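Local atomic coordinates of beta subunit of photoactivated adenylyl cyclase (Beggiatoa sp. PS, PDB entry 5MBC), a protein that probably converts ATP to cyclic AMP under blue-light control, through a flavin-binding BLUF sensor domain joined to a nucleotide cyclase catalytic domain. Residues Met5-Tyr10 with Ile53-Asn58; Ser12-His17 with Leu43-Gly48. All coordinates share one frame; numbering follows the deposited sequence. Where two conformers were deposited one is given.

Contact 1 (Met5-Tyr10 with Ile53-Asn58); sequences MKRLVY and ILEGEN. With FMN (flavin mononucleotide), chain G.
Leu-54 and Leu-8 face each other as a hydrogen-bonded pair of the antiparallel ladder between strands 5-14 and 49-55 of the BLUF sheet. Leu-8 N reaches Leu-54 O at 2.7 Å, and Leu-54 N reaches Leu-8 O at 2.8 Å. A branched apolar chain suits Leu-54, because its two methyls serve different neighbours. Leu-54 CD1 lies 4.4 Å from Tyr-10 CE2 at the ring edge, and Leu-54 CD2 approaches FMN O4 at 3.6 Å, while helix 58-69 packs on the same residue through Leu-64 and Ile-68. Tyr-10 OH, close to the flavin, is hydrogen-bonded to Gln-52.

Ile-53 points to the other face of the sheet, alongside Val-9 and Arg-7. Chi1 of -53° in Ile-53 turns CG1 toward Val-9 and leaves Ile-53 CG2 against Arg-7 CD at 3.7 Å. Leu-115 of the second subunit packs over Ile-53 and Val-9. Beyond, Arg-7 NH1 bonds Glu-55 OE2 at 2.9 Å, the two planar groups turned 69° apart; Glu-83 shares the arginine, and the backbone of Met-90 and Phe-91 the glutamate.

Lys-6 pairs with Gly-56, whose phi of 155° would jam a CB against the preceding carbonyl. The lysine's aliphatic stem crosses Asn-58, Lys-6 CB lying 3.2 Å from Asn-58 OD1, and Lys-6 NZ goes on to Asp-62. The chemistry divides by face: Leu-8, Leu-54 and the Lys-6 stem face helix 58-69, Leu-54 also reaching the flavin, whereas on the face of Ile-53 and Val-9 a buried carboxylate is offset by arginine and backbone N-H groups, which would probably favour its ionised form.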
ATOM      1  N   MET B   5      -4.328 -33.384  -6.081  1.00 67.02           N
ATOM      2  CA  MET B   5      -4.986 -32.743  -4.956  1.00 59.07           C
ATOM      3  C   MET B   5      -4.381 -31.371  -4.692  1.00 49.69           C
ATOM      4  O   MET B   5      -3.225 -31.100  -5.027  1.00 50.10           O
ATOM      5  CB  MET B   5      -4.887 -33.604  -3.690  1.00 55.31           C
ATOM      6  CG  MET B   5      -5.520 -34.979  -3.817  1.00 52.68           C
ATOM      7  SD  MET B   5      -5.383 -35.945  -2.299  1.00 54.79           S
ATOM      8  CE  MET B   5      -3.606 -35.992  -2.085  1.00 55.50           C
ATOM      9  N   LYS B   6      -5.184 -30.506  -4.077  1.00 48.02           N
ATOM     10  CA  LYS B   6      -4.756 -29.174  -3.678  1.00 45.80           C
ATOM     11  C   LYS B   6      -5.103 -28.962  -2.211  1.00 42.80           C
ATOM     12  O   LYS B   6      -5.910 -29.691  -1.631  1.00 35.34           O
ATOM     13  CB  LYS B   6      -5.413 -28.084  -4.538  1.00 38.09           C
ATOM     14  CG  LYS B   6      -6.894 -27.885  -4.253  1.00 38.70           C
ATOM     15  CD  LYS B   6      -7.555 -26.993  -5.294  1.00 41.74           C
ATOM     16  CE  LYS B   6      -6.801 -25.688  -5.476  1.00 48.22           C
ATOM     17  NZ  LYS B   6      -7.566 -24.715  -6.307  1.00 50.63           N
ATOM     18  N   ARG B   7      -4.478 -27.952  -1.610  1.00 38.15           N
ATOM     19  CA  ARG B   7      -4.744 -27.612  -0.218  1.00 37.16           C
ATOM     20  C   ARG B   7      -4.798 -26.100  -0.063  1.00 32.90           C
ATOM     21  O   ARG B   7      -3.854 -25.402  -0.444  1.00 34.63           O
ATOM     22  CB  ARG B   7      -3.683 -28.201   0.720  1.00 30.39           C
ATOM     23  CG  ARG B   7      -3.841 -27.753   2.169  1.00 35.46           C
ATOM     24  CD  ARG B   7      -2.981 -28.566   3.127  1.00 42.14           C
ATOM     25  NE  ARG B   7      -1.568 -28.551   2.765  1.00 47.88           N
ATOM     26  CZ  ARG B   7      -0.905 -29.605   2.301  1.00 48.62           C
ATOM     27  NH1 ARG B   7      -1.527 -30.767   2.149  1.00 44.90           N
ATOM     28  NH2 ARG B   7       0.381 -29.501   1.996  1.00 42.24           N
ATOM     29  N   LEU B   8      -5.899 -25.603   0.496  1.00 31.17           N
ATOM     30  CA  LEU B   8      -6.103 -24.185   0.751  0.50 31.25           C
ATOM     31  C   LEU B   8      -6.155 -23.930   2.252  1.00 33.19           C
ATOM     32  O   LEU B   8      -6.470 -24.822   3.042  1.00 29.19           O
ATOM     33  CB  LEU B   8      -7.405 -23.682   0.114  0.50 30.90           C
ATOM     34  CG  LEU B   8      -7.923 -24.341  -1.164  0.50 33.05           C
ATOM     35  CD1 LEU B   8      -9.285 -23.774  -1.533  0.50 32.04           C
ATOM     36  CD2 LEU B   8      -6.944 -24.139  -2.293  0.50 40.81           C
ATOM     37  N   VAL B   9      -5.865 -22.688   2.630  1.00 27.36           N
ATOM     38  CA  VAL B   9      -6.004 -22.230   4.007  1.00 23.76           C
ATOM     39  C   VAL B   9      -6.480 -20.786   3.964  1.00 28.69           C
ATOM     40  O   VAL B   9      -5.912 -19.960   3.242  1.00 23.50           O
ATOM     41  CB  VAL B   9      -4.691 -22.362   4.808  1.00 30.57           C
ATOM     42  CG1 VAL B   9      -3.528 -21.728   4.064  1.00 38.14           C
ATOM     43  CG2 VAL B   9      -4.848 -21.744   6.192  1.00 27.92           C
ATOM     44  N   TYR B  10      -7.544 -20.487   4.705  1.00 26.11           N
ATOM     45  CA  TYR B  10      -8.106 -19.147   4.714  1.00 23.35           C
ATOM     46  C   TYR B  10      -8.440 -18.743   6.141  1.00 20.09           C
ATOM     47  O   TYR B  10      -8.569 -19.582   7.037  1.00 19.01           O
ATOM     48  CB  TYR B  10      -9.361 -19.047   3.829  1.00 29.96           C
ATOM     49  CG  TYR B  10     -10.587 -19.740   4.389  1.00 24.39           C
ATOM     50  CD1 TYR B  10     -11.473 -19.067   5.223  1.00 26.06           C
ATOM     51  CD2 TYR B  10     -10.867 -21.061   4.070  1.00 22.30           C
ATOM     52  CE1 TYR B  10     -12.592 -19.695   5.734  1.00 23.13           C
ATOM     53  CE2 TYR B  10     -11.986 -21.696   4.573  1.00 23.71           C
ATOM     54  CZ  TYR B  10     -12.844 -21.008   5.405  1.00 31.17           C
ATOM     55  OH  TYR B  10     -13.959 -21.638   5.911  1.00 30.61           O
ATOM     56  N   ILE B  53      -8.280 -25.143   7.054  1.00 23.89           N
ATOM     57  CA  ILE B  53      -7.431 -25.754   6.042  1.00 23.64           C
ATOM     58  C   ILE B  53      -8.256 -26.822   5.339  1.00 26.92           C
ATOM     59  O   ILE B  53      -8.922 -27.628   5.998  1.00 28.38           O
ATOM     60  CB  ILE B  53      -6.157 -26.358   6.660  1.00 30.33           C
ATOM     61  CG1 ILE B  53      -5.433 -25.313   7.513  1.00 28.12           C
ATOM     62  CG2 ILE B  53      -5.239 -26.898   5.576  1.00 36.03           C
ATOM     63  CD1 ILE B  53      -4.257 -25.862   8.292  1.00 26.83           C
ATOM     64  N   LEU B  54      -8.233 -26.813   4.009  1.00 30.80           N
ATOM     65  CA  LEU B  54      -8.978 -27.770   3.204  1.00 34.22           C
ATOM     66  C   LEU B  54      -8.037 -28.417   2.200  1.00 27.02           C
ATOM     67  O   LEU B  54      -7.240 -27.729   1.559  1.00 32.47           O
ATOM     68  CB  LEU B  54     -10.142 -27.095   2.464  1.00 33.91           C
ATOM     69  CG  LEU B  54     -11.269 -26.501   3.309  1.00 31.69           C
ATOM     70  CD1 LEU B  54     -12.143 -25.585   2.468  1.00 32.44           C
ATOM     71  CD2 LEU B  54     -12.105 -27.605   3.932  1.00 31.21           C
ATOM     72  N   GLU B  55      -8.132 -29.740   2.063  1.00 32.15           N
ATOM     73  CA  GLU B  55      -7.271 -30.475   1.149  1.00 34.94           C
ATOM     74  C   GLU B  55      -8.042 -31.622   0.512  1.00 38.98           C
ATOM     75  O   GLU B  55      -8.902 -32.244   1.143  1.00 32.99           O
ATOM     76  CB  GLU B  55      -6.017 -31.011   1.859  1.00 31.94           C
ATOM     77  CG  GLU B  55      -6.301 -31.733   3.161  1.00 40.05           C
ATOM     78  CD  GLU B  55      -5.041 -32.200   3.860  1.00 36.23           C
ATOM     79  OE1 GLU B  55      -5.151 -32.955   4.849  1.00 40.05           O
ATOM     80  OE2 GLU B  55      -3.937 -31.813   3.420  1.00 32.17           O
ATOM     81  N   GLY B  56      -7.721 -31.892  -0.744  1.00 34.83           N
ATOM     82  CA  GLY B  56      -8.401 -32.922  -1.501  1.00 33.21           C
ATOM     83  C   GLY B  56      -8.302 -32.629  -2.984  1.00 39.88           C
ATOM     84  O   GLY B  56      -7.563 -31.746  -3.414  1.00 42.19           O
ATOM     85  N   GLU B  57      -9.077 -33.392  -3.756  1.00 44.13           N
ATOM     86  CA  GLU B  57      -9.070 -33.248  -5.205  1.00 56.54           C
ATOM     87  C   GLU B  57      -9.450 -31.825  -5.605  1.00 52.82           C
ATOM     88  O   GLU B  57     -10.225 -31.150  -4.922  1.00 56.79           O
ATOM     89  CB  GLU B  57     -10.023 -34.262  -5.839  1.00 67.53           C
ATOM     90  CG  GLU B  57      -9.667 -35.704  -5.501  1.00 79.89           C
ATOM     91  CD  GLU B  57     -10.769 -36.683  -5.845  1.00 88.80           C
ATOM     92  OE1 GLU B  57     -11.141 -36.774  -7.035  1.00 90.89           O
ATOM     93  OE2 GLU B  57     -11.268 -37.360  -4.923  1.00 91.31           O
ATOM     94  N   ASN B  58      -8.893 -31.376  -6.734  1.00 51.30           N
ATOM     95  CA  ASN B  58      -8.957 -29.964  -7.104  1.00 53.09           C
ATOM     96  C   ASN B  58     -10.398 -29.483  -7.246  1.00 48.89           C
ATOM     97  O   ASN B  58     -10.814 -28.525  -6.583  1.00 50.59           O
ATOM     98  CB  ASN B  58      -8.180 -29.728  -8.400  1.00 57.00           C
ATOM     99  CG  ASN B  58      -6.694 -29.983  -8.243  1.00 58.38           C
ATOM    100  OD1 ASN B  58      -6.145 -29.871  -7.148  1.00 51.29           O
ATOM    101  ND2 ASN B  58      -6.032 -30.324  -9.343  1.00 70.02           N
TER
HETATM  102  N1  FMN G 403     -19.312 -27.328   4.729  1.00 37.92           N
HETATM  103  C2  FMN G 403     -18.696 -28.490   4.314  1.00 43.94           C
HETATM  104  O2  FMN G 403     -19.353 -29.356   3.742  1.00 46.35           O
HETATM  105  N3  FMN G 403     -17.347 -28.681   4.536  1.00 37.62           N
HETATM  106  C4  FMN G 403     -16.610 -27.706   5.176  1.00 39.40           C
HETATM  107  O4  FMN G 403     -15.408 -27.877   5.376  1.00 37.16           O
HETATM  108  C4A FMN G 403     -17.229 -26.533   5.594  1.00 36.64           C
HETATM  109  N5  FMN G 403     -16.494 -25.560   6.235  1.00 32.18           N
HETATM  110  C5A FMN G 403     -17.106 -24.397   6.650  1.00 28.91           C
HETATM  111  C6  FMN G 403     -16.358 -23.419   7.295  1.00 34.06           C
HETATM  112  C7  FMN G 403     -16.967 -22.244   7.717  1.00 35.39           C
HETATM  113  C7M FMN G 403     -16.156 -21.192   8.412  1.00 30.25           C
HETATM  114  C8  FMN G 403     -18.326 -22.049   7.494  1.00 37.37           C
HETATM  115  C8M FMN G 403     -18.990 -20.782   7.947  1.00 30.63           C
HETATM  116  C9  FMN G 403     -19.073 -23.029   6.848  1.00 33.16           C
HETATM  117  C9A FMN G 403     -18.464 -24.205   6.426  1.00 32.08           C
HETATM  118  N10 FMN G 403     -19.204 -25.178   5.781  1.00 38.69           N
HETATM  119  C10 FMN G 403     -18.587 -26.345   5.368  1.00 38.16           C
HETATM  120  C1' FMN G 403     -20.674 -24.973   5.542  1.00 38.20           C
HETATM  121  C2' FMN G 403     -20.963 -24.682   4.072  1.00 43.19           C
HETATM  122  O2' FMN G 403     -20.554 -23.371   3.758  1.00 38.28           O
HETATM  123  C3' FMN G 403     -22.450 -24.827   3.773  1.00 47.76           C
HETATM  124  O3' FMN G 403     -23.183 -24.015   4.664  1.00 53.79           O
HETATM  125  C4' FMN G 403     -22.915 -26.271   3.920  1.00 51.57           C
HETATM  126  O4' FMN G 403     -22.060 -27.129   3.198  1.00 47.98           O
HETATM  127  C5' FMN G 403     -24.347 -26.426   3.420  1.00 62.27           C
HETATM  128  O5' FMN G 403     -24.361 -27.042   2.151  1.00 67.57           O
HETATM  129  P   FMN G 403     -25.656 -26.907   1.202  1.00 74.24           P
HETATM  130  O1P FMN G 403     -25.251 -26.258  -0.099  1.00 82.30           O
HETATM  131  O2P FMN G 403     -26.256 -28.268   0.949  1.00 71.92           O
HETATM  132  O3P FMN G 403     -26.673 -26.024   1.891  1.00 62.90           O

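Contact 2 (Ser12-His17 with Leu43-Gly48); sequences SKISGH and LLYLQG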
ATOM      1  N   SER B  12     -11.217 -15.925   8.208  1.00 27.85           N
ATOM      2  CA  SER B  12     -12.421 -15.128   8.028  1.00 28.78           C
ATOM      3  C   SER B  12     -12.871 -14.605   9.382  1.00 26.30           C
ATOM      4  O   SER B  12     -12.438 -15.086  10.432  1.00 25.77           O
ATOM      5  CB  SER B  12     -13.542 -15.936   7.362  1.00 27.05           C
ATOM      6  OG  SER B  12     -13.990 -16.981   8.207  1.00 30.85           O
ATOM      7  N   LYS B  13     -13.746 -13.605   9.344  1.00 32.00           N
ATOM      8  CA  LYS B  13     -14.299 -13.005  10.550  1.00 32.39           C
ATOM      9  C   LYS B  13     -15.629 -13.676  10.867  1.00 28.58           C
ATOM     10  O   LYS B  13     -16.521 -13.731  10.014  1.00 33.84           O
ATOM     11  CB  LYS B  13     -14.486 -11.498  10.379  1.00 31.31           C
ATOM     12  CG  LYS B  13     -14.984 -10.800  11.634  1.00 36.66           C
ATOM     13  CD  LYS B  13     -15.153  -9.307  11.412  1.00 51.81           C
ATOM     14  CE  LYS B  13     -15.575  -8.611  12.695  1.00 60.45           C
ATOM     15  NZ  LYS B  13     -16.829  -9.191  13.252  1.00 63.10           N
ATOM     16  N   ILE B  14     -15.753 -14.188  12.091  1.00 28.73           N
ATOM     17  CA  ILE B  14     -16.993 -14.828  12.511  1.00 33.38           C
ATOM     18  C   ILE B  14     -18.101 -13.786  12.547  1.00 41.14           C
ATOM     19  O   ILE B  14     -17.980 -12.757  13.220  1.00 40.88           O
ATOM     20  CB  ILE B  14     -16.816 -15.505  13.874  1.00 35.22           C
ATOM     21  CG1 ILE B  14     -15.728 -16.578  13.799  1.00 33.79           C
ATOM     22  CG2 ILE B  14     -18.129 -16.101  14.348  1.00 44.94           C
ATOM     23  CD1 ILE B  14     -15.463 -17.271  15.118  1.00 31.96           C
ATOM     24  N   SER B  15     -19.179 -14.043  11.811  1.00 45.54           N
ATOM     25  CA  SER B  15     -20.318 -13.137  11.825  1.00 52.57           C
ATOM     26  C   SER B  15     -20.929 -13.081  13.220  1.00 56.45           C
ATOM     27  O   SER B  15     -20.896 -14.055  13.978  1.00 53.67           O
ATOM     28  CB  SER B  15     -21.369 -13.579  10.806  1.00 58.24           C
ATOM     29  OG  SER B  15     -20.887 -13.438   9.480  1.00 58.85           O
ATOM     30  N   GLY B  16     -21.486 -11.920  13.555  1.00 58.13           N
ATOM     31  CA  GLY B  16     -22.028 -11.720  14.885  1.00 72.69           C
ATOM     32  C   GLY B  16     -23.156 -12.681  15.206  1.00 83.03           C
ATOM     33  O   GLY B  16     -23.797 -13.261  14.327  1.00 88.89           O
ATOM     34  N   HIS B  17     -23.381 -12.852  16.510  1.00 83.70           N
ATOM     35  CA  HIS B  17     -24.439 -13.687  17.076  1.00 84.64           C
ATOM     36  C   HIS B  17     -24.278 -15.165  16.743  1.00 81.79           C
ATOM     37  O   HIS B  17     -25.235 -15.934  16.876  1.00 86.17           O
ATOM     38  CB  HIS B  17     -25.829 -13.212  16.633  1.00 90.67           C
ATOM     39  CG  HIS B  17     -25.971 -11.724  16.582  1.00 96.81           C
ATOM     40  ND1 HIS B  17     -25.795 -10.922  17.689  1.00 99.88           N
ATOM     41  CD2 HIS B  17     -26.271 -10.892  15.557  1.00 99.29           C
ATOM     42  CE1 HIS B  17     -25.981  -9.659  17.346  1.00102.81           C
ATOM     43  NE2 HIS B  17     -26.271  -9.614  16.058  1.00101.56           N
ATOM     44  N   LEU B  43     -10.926 -27.072  11.101  1.00 24.50           N
ATOM     45  CA  LEU B  43     -11.578 -25.782  11.292  1.00 27.01           C
ATOM     46  C   LEU B  43     -11.267 -25.298  12.701  1.00 27.81           C
ATOM     47  O   LEU B  43     -11.543 -26.003  13.677  1.00 25.80           O
ATOM     48  CB  LEU B  43     -13.089 -25.877  11.077  1.00 29.82           C
ATOM     49  CG  LEU B  43     -13.867 -24.588  11.357  1.00 27.89           C
ATOM     50  CD1 LEU B  43     -13.425 -23.472  10.416  1.00 26.82           C
ATOM     51  CD2 LEU B  43     -15.368 -24.820  11.255  1.00 36.87           C
ATOM     52  N   LEU B  44     -10.694 -24.104  12.805  1.00 28.06           N
ATOM     53  CA  LEU B  44     -10.284 -23.533  14.078  0.80 28.77           C
ATOM     54  C   LEU B  44     -10.841 -22.123  14.205  1.00 31.17           C
ATOM     55  O   LEU B  44     -10.916 -21.387  13.215  1.00 30.41           O
ATOM     56  CB  LEU B  44      -8.751 -23.529  14.191  0.80 31.31           C
ATOM     57  CG  LEU B  44      -8.078 -23.192  15.520  0.80 33.10           C
ATOM     58  CD1 LEU B  44      -6.801 -24.004  15.666  0.80 39.29           C
ATOM     59  CD2 LEU B  44      -7.771 -21.709  15.599  0.80 33.56           C
ATOM     60  N   TYR B  45     -11.231 -21.750  15.422  1.00 36.46           N
ATOM     61  CA  TYR B  45     -11.725 -20.406  15.680  1.00 32.77           C
ATOM     62  C   TYR B  45     -11.176 -19.897  17.005  1.00 35.61           C
ATOM     63  O   TYR B  45     -11.018 -20.663  17.960  1.00 30.20           O
ATOM     64  CB  TYR B  45     -13.263 -20.339  15.658  1.00 33.39           C
ATOM     65  CG  TYR B  45     -13.993 -21.271  16.599  1.00 44.31           C
ATOM     66  CD1 TYR B  45     -14.118 -22.625  16.313  1.00 46.75           C
ATOM     67  CD2 TYR B  45     -14.603 -20.785  17.749  1.00 45.32           C
ATOM     68  CE1 TYR B  45     -14.800 -23.474  17.161  1.00 42.50           C
ATOM     69  CE2 TYR B  45     -15.289 -21.624  18.600  1.00 47.65           C
ATOM     70  CZ  TYR B  45     -15.385 -22.967  18.301  1.00 48.63           C
ATOM     71  OH  TYR B  45     -16.068 -23.808  19.148  1.00 54.46           O
ATOM     72  N   LEU B  46     -10.878 -18.598  17.044  1.00 36.72           N
ATOM     73  CA  LEU B  46     -10.200 -17.982  18.183  1.00 38.43           C
ATOM     74  C   LEU B  46     -10.460 -16.486  18.150  1.00 33.14           C
ATOM     75  O   LEU B  46     -10.032 -15.810  17.209  1.00 34.45           O
ATOM     76  CB  LEU B  46      -8.695 -18.267  18.138  1.00 30.42           C
ATOM     77  CG  LEU B  46      -7.798 -17.457  19.080  1.00 32.32           C
ATOM     78  CD1 LEU B  46      -8.037 -17.851  20.528  1.00 31.35           C
ATOM     79  CD2 LEU B  46      -6.328 -17.616  18.712  1.00 31.36           C
ATOM     80  N   GLN B  47     -11.159 -15.975  19.165  1.00 34.36           N
ATOM     81  CA  GLN B  47     -11.397 -14.538  19.327  1.00 40.07           C
ATOM     82  C   GLN B  47     -12.064 -13.932  18.090  1.00 37.15           C
ATOM     83  O   GLN B  47     -11.627 -12.910  17.555  1.00 39.99           O
ATOM     84  CB  GLN B  47     -10.099 -13.804  19.670  1.00 44.57           C
ATOM     85  CG  GLN B  47      -9.555 -14.142  21.048  1.00 50.96           C
ATOM     86  CD  GLN B  47     -10.482 -13.699  22.165  1.00 61.01           C
ATOM     87  OE1 GLN B  47     -10.970 -12.568  22.170  1.00 70.95           O
ATOM     88  NE2 GLN B  47     -10.736 -14.594  23.113  1.00 63.85           N
ATOM     89  N   GLY B  48     -13.138 -14.575  17.635  1.00 37.11           N
ATOM     90  CA  GLY B  48     -13.947 -14.038  16.561  1.00 30.96           C
ATOM     91  C   GLY B  48     -13.422 -14.258  15.161  1.00 30.51           C
ATOM     92  O   GLY B  48     -13.931 -13.631  14.225  1.00 34.87           O
TER
HETATM   93  O   HOH W   1     -16.182 -11.597  15.056  1.00 46.28           O
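This is a small backbone-led contact at the rim of the ferredoxin-like BLUF fold, where the beta-hairpin turn joining strands 40-46 and 49-55 meets the end of strand 5-14. Gln-47 and Gly-48 occupy its corner positions with positive phi, close to a type I' turn, which favours glycine in the second place.

The one direct hydrogen bond runs from Ile-14 N to Gly-48 O, 2.9 Å long and fairly straight at the hydrogen (161°). It continues the register of Ser-12 with Phe-50; its donor stands 42° above the carbonyl plane, and the return bond of a full rung is absent.

Ile-14 supplies the apolar part. Its CG1 is anti to the carbonyl carbon (chi1 -60°) and the chain runs on extended, which lays Ile-14 CD1 over the turn, 3.6 Å from Gly-48 C and 3.8 Å from Tyr-45 CB. Phe-50 touches both Ile-14 and Tyr-45, and the tyrosine also packs against Leu-20 and Ile-23 of helix 20-36. Replacing the isoleucine with a serine removes CD1 and would probably leave a gap beside the turn at Tyr-45 CB and the Gly-48 carbonyl carbon.

Lys-13 is exposed, and a long charged chain suits the solvent boundary. The chain bends at its end, and Lys-13 NZ donates to a water at 3.1 Å; that same water donates to Ile-14 O at 2.8 Å and to Gly-48 O at 3.1 Å.

From the N terminus, strand 5-14 first supplies Met-5 to Tyr-10 and then its last residues, Ser-12 to Ile-14, with the loop that follows, so one strand serves both contacts. The chain next passes through helix 20-36 and returns along strand 40-46, whose turn closes the shorter loop at contact 2. Strand 49-55 then runs back beside strand 5-14, and contact 1 closes the longer loop, with contact 2 nested inside it. Their centres lie about 20 Å apart, toward opposite ends of strand 5-14. Contact 1 ties the strand to strand 49-55 and the start of helix 58-69; contact 2 ties it to the hairpin turn.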